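Local coordinates for putative glucoamylase (Bacteroides caccae ATCC 43185, PDB 4QT9), which probably hydrolyses glycosidic bonds as a glucoamylase-like enzyme with an alpha/alpha toroid fold, at residues Y306-A318 / T351-Y363. Numbering follows the deposited sequence.
Sequences YKGFGPDCWGLTA and TPEYSLQVMRHLY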
loop_
_atom_site.group_PDB
_atom_site.type_symbol
_atom_site.label_atom_id
_atom_site.label_comp_id
_atom_site.label_asym_id
_atom_site.label_seq_id
_atom_site.Cartn_x
_atom_site.Cartn_y
_atom_site.Cartn_z
ATOM N N TYR A 306 26.010 10.794 1.963
ATOM C CA TYR A 306 25.108 11.176 3.053
ATOM C C TYR A 306 25.459 10.441 4.317
ATOM O O TYR A 306 25.879 9.280 4.256
ATOM C CB TYR A 306 23.657 10.894 2.677
ATOM C CG TYR A 306 23.143 11.822 1.610
ATOM C CD1 TYR A 306 23.099 13.199 1.819
ATOM C CD2 TYR A 306 22.636 11.323 0.408
ATOM C CE1 TYR A 306 22.586 14.059 0.853
ATOM C CE2 TYR A 306 22.100 12.176 -0.562
ATOM C CZ TYR A 306 22.092 13.544 -0.338
ATOM O OH TYR A 306 21.579 14.395 -1.274
ATOM N N LYS A 307 25.274 11.099 5.475
ATOM C CA LYS A 307 25.590 10.487 6.757
ATOM C C LYS A 307 24.631 9.326 7.045
ATOM O O LYS A 307 23.433 9.435 6.792
ATOM C CB LYS A 307 25.536 11.536 7.894
ATOM C CG LYS A 307 25.985 10.990 9.248
ATOM C CD LYS A 307 25.683 11.904 10.431
ATOM C CE LYS A 307 25.852 11.123 11.711
ATOM N NZ LYS A 307 25.562 11.933 12.919
ATOM N N GLY A 308 25.190 8.223 7.531
ATOM C CA GLY A 308 24.415 7.073 7.970
ATOM C C GLY A 308 24.093 5.997 6.958
ATOM O O GLY A 308 23.820 4.867 7.370
ATOM N N PHE A 309 24.090 6.330 5.648
ATOM C CA PHE A 309 23.751 5.371 4.567
ATOM C C PHE A 309 24.729 4.190 4.568
ATOM O O PHE A 309 25.929 4.411 4.659
ATOM C CB PHE A 309 23.773 6.073 3.197
ATOM C CG PHE A 309 22.558 6.873 2.783
ATOM C CD1 PHE A 309 21.898 7.695 3.695
ATOM C CD2 PHE A 309 22.131 6.883 1.458
ATOM C CE1 PHE A 309 20.799 8.468 3.303
ATOM C CE2 PHE A 309 21.041 7.669 1.064
ATOM C CZ PHE A 309 20.359 8.432 1.997
ATOM N N GLY A 310 24.208 2.966 4.572
ATOM C CA GLY A 310 25.037 1.764 4.630
ATOM C C GLY A 310 24.251 0.470 4.775
ATOM O O GLY A 310 23.030 0.491 4.657
ATOM N N PRO A 311 24.911 -0.686 5.060
ATOM C CA PRO A 311 24.161 -1.964 5.169
ATOM C C PRO A 311 23.179 -2.017 6.334
ATOM O O PRO A 311 22.215 -2.771 6.268
ATOM C CB PRO A 311 25.256 -3.024 5.336
ATOM C CG PRO A 311 26.544 -2.333 4.955
ATOM C CD PRO A 311 26.365 -0.889 5.236
ATOM N N ASP A 312 23.404 -1.215 7.387
ATOM C CA ASP A 312 22.504 -1.154 8.543
ATOM C C ASP A 312 21.450 -0.055 8.369
ATOM O O ASP A 312 20.534 0.031 9.176
ATOM C CB ASP A 312 23.303 -0.900 9.839
ATOM C CG ASP A 312 24.348 -1.952 10.173
ATOM O OD1 ASP A 312 23.956 -3.110 10.478
ATOM O OD2 ASP A 312 25.557 -1.614 10.153
ATOM N N CYS A 313 21.601 0.817 7.365
ATOM C CA CYS A 313 20.666 1.931 7.191
ATOM C C CYS A 313 20.475 2.238 5.707
ATOM O O CYS A 313 21.314 2.883 5.075
ATOM C CB CYS A 313 21.142 3.159 7.967
ATOM S SG CYS A 313 19.941 4.512 8.013
ATOM N N TRP A 314 19.373 1.727 5.145
ATOM C CA TRP A 314 19.051 1.912 3.734
ATOM C C TRP A 314 17.539 1.905 3.550
ATOM O O TRP A 314 16.817 1.477 4.449
ATOM C CB TRP A 314 19.702 0.805 2.844
ATOM C CG TRP A 314 19.348 -0.608 3.223
ATOM C CD1 TRP A 314 20.046 -1.428 4.069
ATOM C CD2 TRP A 314 18.239 -1.379 2.735
ATOM N NE1 TRP A 314 19.434 -2.658 4.150
ATOM C CE2 TRP A 314 18.319 -2.658 3.338
ATOM C CE3 TRP A 314 17.196 -1.123 1.829
ATOM C CZ2 TRP A 314 17.389 -3.669 3.078
ATOM C CZ3 TRP A 314 16.260 -2.125 1.582
ATOM C CH2 TRP A 314 16.351 -3.376 2.216
ATOM N N GLY A 315 17.078 2.332 2.384
ATOM C CA GLY A 315 15.651 2.306 2.089
ATOM C C GLY A 315 15.139 3.630 1.578
ATOM O O GLY A 315 14.864 4.543 2.364
ATOM N N LEU A 316 15.033 3.733 0.236
ATOM C CA LEU A 316 14.568 4.936 -0.450
ATOM C C LEU A 316 13.206 4.723 -1.096
ATOM O O LEU A 316 13.039 3.872 -1.980
ATOM C CB LEU A 316 15.570 5.412 -1.513
ATOM C CG LEU A 316 16.972 5.736 -1.029
ATOM C CD1 LEU A 316 17.865 6.100 -2.197
ATOM C CD2 LEU A 316 16.963 6.821 -0.020
ATOM N N THR A 317 12.246 5.559 -0.673
ATOM C CA THR A 317 10.891 5.545 -1.199
ATOM C C THR A 317 10.249 6.910 -1.035
ATOM O O THR A 317 10.780 7.754 -0.303
ATOM C CB THR A 317 10.072 4.459 -0.495
ATOM O OG1 THR A 317 8.984 4.162 -1.345
ATOM C CG2 THR A 317 9.585 4.890 0.905
ATOM N N ALA A 318 9.073 7.096 -1.648
ATOM C CA ALA A 318 8.271 8.315 -1.524
ATOM C C ALA A 318 7.870 8.537 -0.039
ATOM O O ALA A 318 7.468 7.591 0.634
ATOM C CB ALA A 318 7.030 8.211 -2.400
ATOM N N THR A 351 13.710 -9.680 1.653
ATOM C CA THR A 351 15.079 -9.665 2.200
ATOM C C THR A 351 14.993 -9.702 3.739
ATOM O O THR A 351 15.201 -8.671 4.390
ATOM C CB THR A 351 15.841 -8.434 1.664
ATOM O OG1 THR A 351 15.098 -7.262 2.017
ATOM C CG2 THR A 351 16.041 -8.482 0.146
ATOM N N PRO A 352 14.628 -10.870 4.339
ATOM C CA PRO A 352 14.417 -10.913 5.796
ATOM C C PRO A 352 15.606 -10.429 6.643
ATOM O O PRO A 352 15.409 -9.591 7.521
ATOM C CB PRO A 352 14.097 -12.386 6.063
ATOM C CG PRO A 352 13.534 -12.887 4.783
ATOM C CD PRO A 352 14.302 -12.174 3.720
ATOM N N GLU A 353 16.834 -10.913 6.361
ATOM C CA GLU A 353 18.032 -10.555 7.132
ATOM C C GLU A 353 18.406 -9.083 6.962
ATOM O O GLU A 353 18.644 -8.412 7.966
ATOM C CB GLU A 353 19.224 -11.461 6.788
ATOM C CG GLU A 353 19.086 -12.904 7.265
ATOM C CD GLU A 353 18.801 -13.138 8.740
ATOM O OE1 GLU A 353 19.495 -12.538 9.594
ATOM O OE2 GLU A 353 17.887 -13.941 9.042
ATOM N N TYR A 354 18.422 -8.568 5.720
ATOM C CA TYR A 354 18.776 -7.170 5.483
ATOM C C TYR A 354 17.736 -6.236 6.084
ATOM O O TYR A 354 18.098 -5.213 6.657
ATOM C CB TYR A 354 18.952 -6.872 3.996
ATOM C CG TYR A 354 20.060 -7.648 3.305
ATOM C CD1 TYR A 354 21.214 -8.017 3.988
ATOM C CD2 TYR A 354 19.971 -7.970 1.957
ATOM C CE1 TYR A 354 22.242 -8.709 3.350
ATOM C CE2 TYR A 354 20.994 -8.643 1.303
ATOM C CZ TYR A 354 22.127 -9.013 2.001
ATOM O OH TYR A 354 23.123 -9.666 1.323
ATOM N N SER A 355 16.447 -6.599 5.994
ATOM C CA SER A 355 15.398 -5.758 6.556
ATOM C C SER A 355 15.429 -5.764 8.066
ATOM O O SER A 355 15.179 -4.722 8.663
ATOM C CB SER A 355 14.026 -6.199 6.065
ATOM O OG SER A 355 13.937 -6.034 4.660
ATOM N N LEU A 356 15.730 -6.923 8.692
ATOM C CA LEU A 356 15.798 -7.007 10.152
ATOM C C LEU A 356 17.020 -6.238 10.666
ATOM O O LEU A 356 16.991 -5.718 11.782
ATOM C CB LEU A 356 15.811 -8.465 10.616
ATOM C CG LEU A 356 14.436 -9.117 10.749
ATOM C CD1 LEU A 356 14.540 -10.616 10.835
ATOM C CD2 LEU A 356 13.696 -8.596 11.964
ATOM N N GLN A 357 18.070 -6.119 9.824
ATOM C CA GLN A 357 19.298 -5.380 10.110
ATOM C C GLN A 357 18.979 -3.902 10.272
ATOM O O GLN A 357 19.430 -3.263 11.219
ATOM C CB GLN A 357 20.295 -5.576 8.958
ATOM C CG GLN A 357 21.702 -5.806 9.413
ATOM C CD GLN A 357 22.653 -5.889 8.250
ATOM O OE1 GLN A 357 22.397 -6.580 7.249
ATOM N NE2 GLN A 357 23.784 -5.190 8.371
ATOM N N VAL A 358 18.162 -3.373 9.354
ATOM C CA VAL A 358 17.764 -1.971 9.386
ATOM C C VAL A 358 16.789 -1.760 10.544
ATOM O O VAL A 358 16.930 -0.768 11.277
ATOM C CB VAL A 358 17.182 -1.549 8.015
ATOM C CG1 VAL A 358 16.607 -0.135 8.052
ATOM C CG2 VAL A 358 18.264 -1.651 6.949
HETATM N N MSE A 359 15.856 -2.720 10.761
HETATM C CA MSE A 359 14.880 -2.625 11.850
HETATM C C MSE A 359 15.579 -2.536 13.213
HETATM O O MSE A 359 15.216 -1.695 14.026
HETATM C CB MSE A 359 13.911 -3.804 11.835
HETATM C CG MSE A 359 12.702 -3.578 12.746
HETATM SE SE MSE A 359 11.599 -5.180 12.903
HETATM C CE MSE A 359 11.234 -5.529 11.083
ATOM N N ARG A 360 16.574 -3.405 13.442
ATOM C CA ARG A 360 17.388 -3.470 14.666
ATOM C C ARG A 360 18.166 -2.145 14.873
ATOM O O ARG A 360 18.170 -1.603 16.002
ATOM C CB ARG A 360 18.337 -4.694 14.570
ATOM C CG ARG A 360 19.526 -4.766 15.535
ATOM C CD ARG A 360 19.210 -5.485 16.828
ATOM N NE ARG A 360 18.658 -6.825 16.615
ATOM C CZ ARG A 360 17.775 -7.399 17.424
ATOM N NH1 ARG A 360 17.339 -6.760 18.504
ATOM N NH2 ARG A 360 17.320 -8.616 17.161
ATOM N N HIS A 361 18.777 -1.617 13.775
ATOM C CA HIS A 361 19.555 -0.363 13.778
ATOM C C HIS A 361 18.652 0.851 14.038
ATOM O O HIS A 361 19.008 1.689 14.867
ATOM C CB HIS A 361 20.310 -0.193 12.448
ATOM C CG HIS A 361 21.110 1.067 12.338
ATOM N ND1 HIS A 361 22.356 1.183 12.922
ATOM C CD2 HIS A 361 20.825 2.216 11.683
ATOM C CE1 HIS A 361 22.776 2.404 12.633
ATOM N NE2 HIS A 361 21.890 3.061 11.885
ATOM N N LEU A 362 17.480 0.942 13.335
ATOM C CA LEU A 362 16.545 2.055 13.507
ATOM C C LEU A 362 15.988 2.072 14.934
ATOM O O LEU A 362 15.982 3.132 15.567
ATOM C CB LEU A 362 15.409 2.023 12.471
ATOM C CG LEU A 362 15.802 2.192 11.008
ATOM C CD1 LEU A 362 14.594 2.045 10.111
ATOM C CD2 LEU A 362 16.541 3.491 10.779
ATOM N N TYR A 363 15.610 0.899 15.475
ATOM C CA TYR A 363 15.154 0.781 16.861
ATOM C C TYR A 363 16.232 1.283 17.836
ATOM O O TYR A 363 15.915 2.015 18.766
ATOM C CB TYR A 363 14.798 -0.677 17.165
ATOM C CG TYR A 363 14.157 -0.868 18.520
ATOM C CD1 TYR A 363 12.815 -0.559 18.728
ATOM C CD2 TYR A 363 14.905 -1.307 19.611
ATOM C CE1 TYR A 363 12.237 -0.666 19.995
ATOM C CE2 TYR A 363 14.336 -1.424 20.880
ATOM C CZ TYR A 363 13.004 -1.099 21.069
ATOM O OH TYR A 363 12.445 -1.240 22.317
HETATM O O HOH W 1 21.456 -4.870 5.096
#
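V358 and W314 meet at the middle of this contact, where methyl CG2 lies over one face of the indole, 3.5 Å from the centroid of the five-membered ring and 28° off its normal. W314 chi1 of 56° sets the ring between the backbone N and the carbonyl carbon, turning its six-membered half along the helix so that CZ2 reaches Y354 CB at 3.7 Å, near the ring plane. One turn beyond V358, the imidazole of H361 carries the CB of D312 over one face, in a CH-pi contact. Polar groups close the flank: Q357 NE2 donates to D312 OD1 at 3.0 Å, the bond fairly straight at 161°; the N-H comes from above the carboxylate plane of D312, while OD1 lies close to the amide plane of Q357. The backbone joins in through V358 CA, whose hydrogen points at D312 O (3.4 Å between the heavy atoms). In this alpha/alpha toroid, the contact illustrates how an irregular connection is fitted to a helix: the loop between helix 284-301 and strand 318-321 lies against helix 352-364. A water is shared by three groups, accepting from W314 NE1 at 3.1 Å and donating to P311 O and Q357 OE1. A leucine in place of W314 would probably leave this water without its indole donor and V358 CG2 without a flat face to pack on. The indole also touches T292 and C299 of helix 284-301 and A344 of helix 341-345, while a type I turn from G310 to C313 presents D312 to the helix.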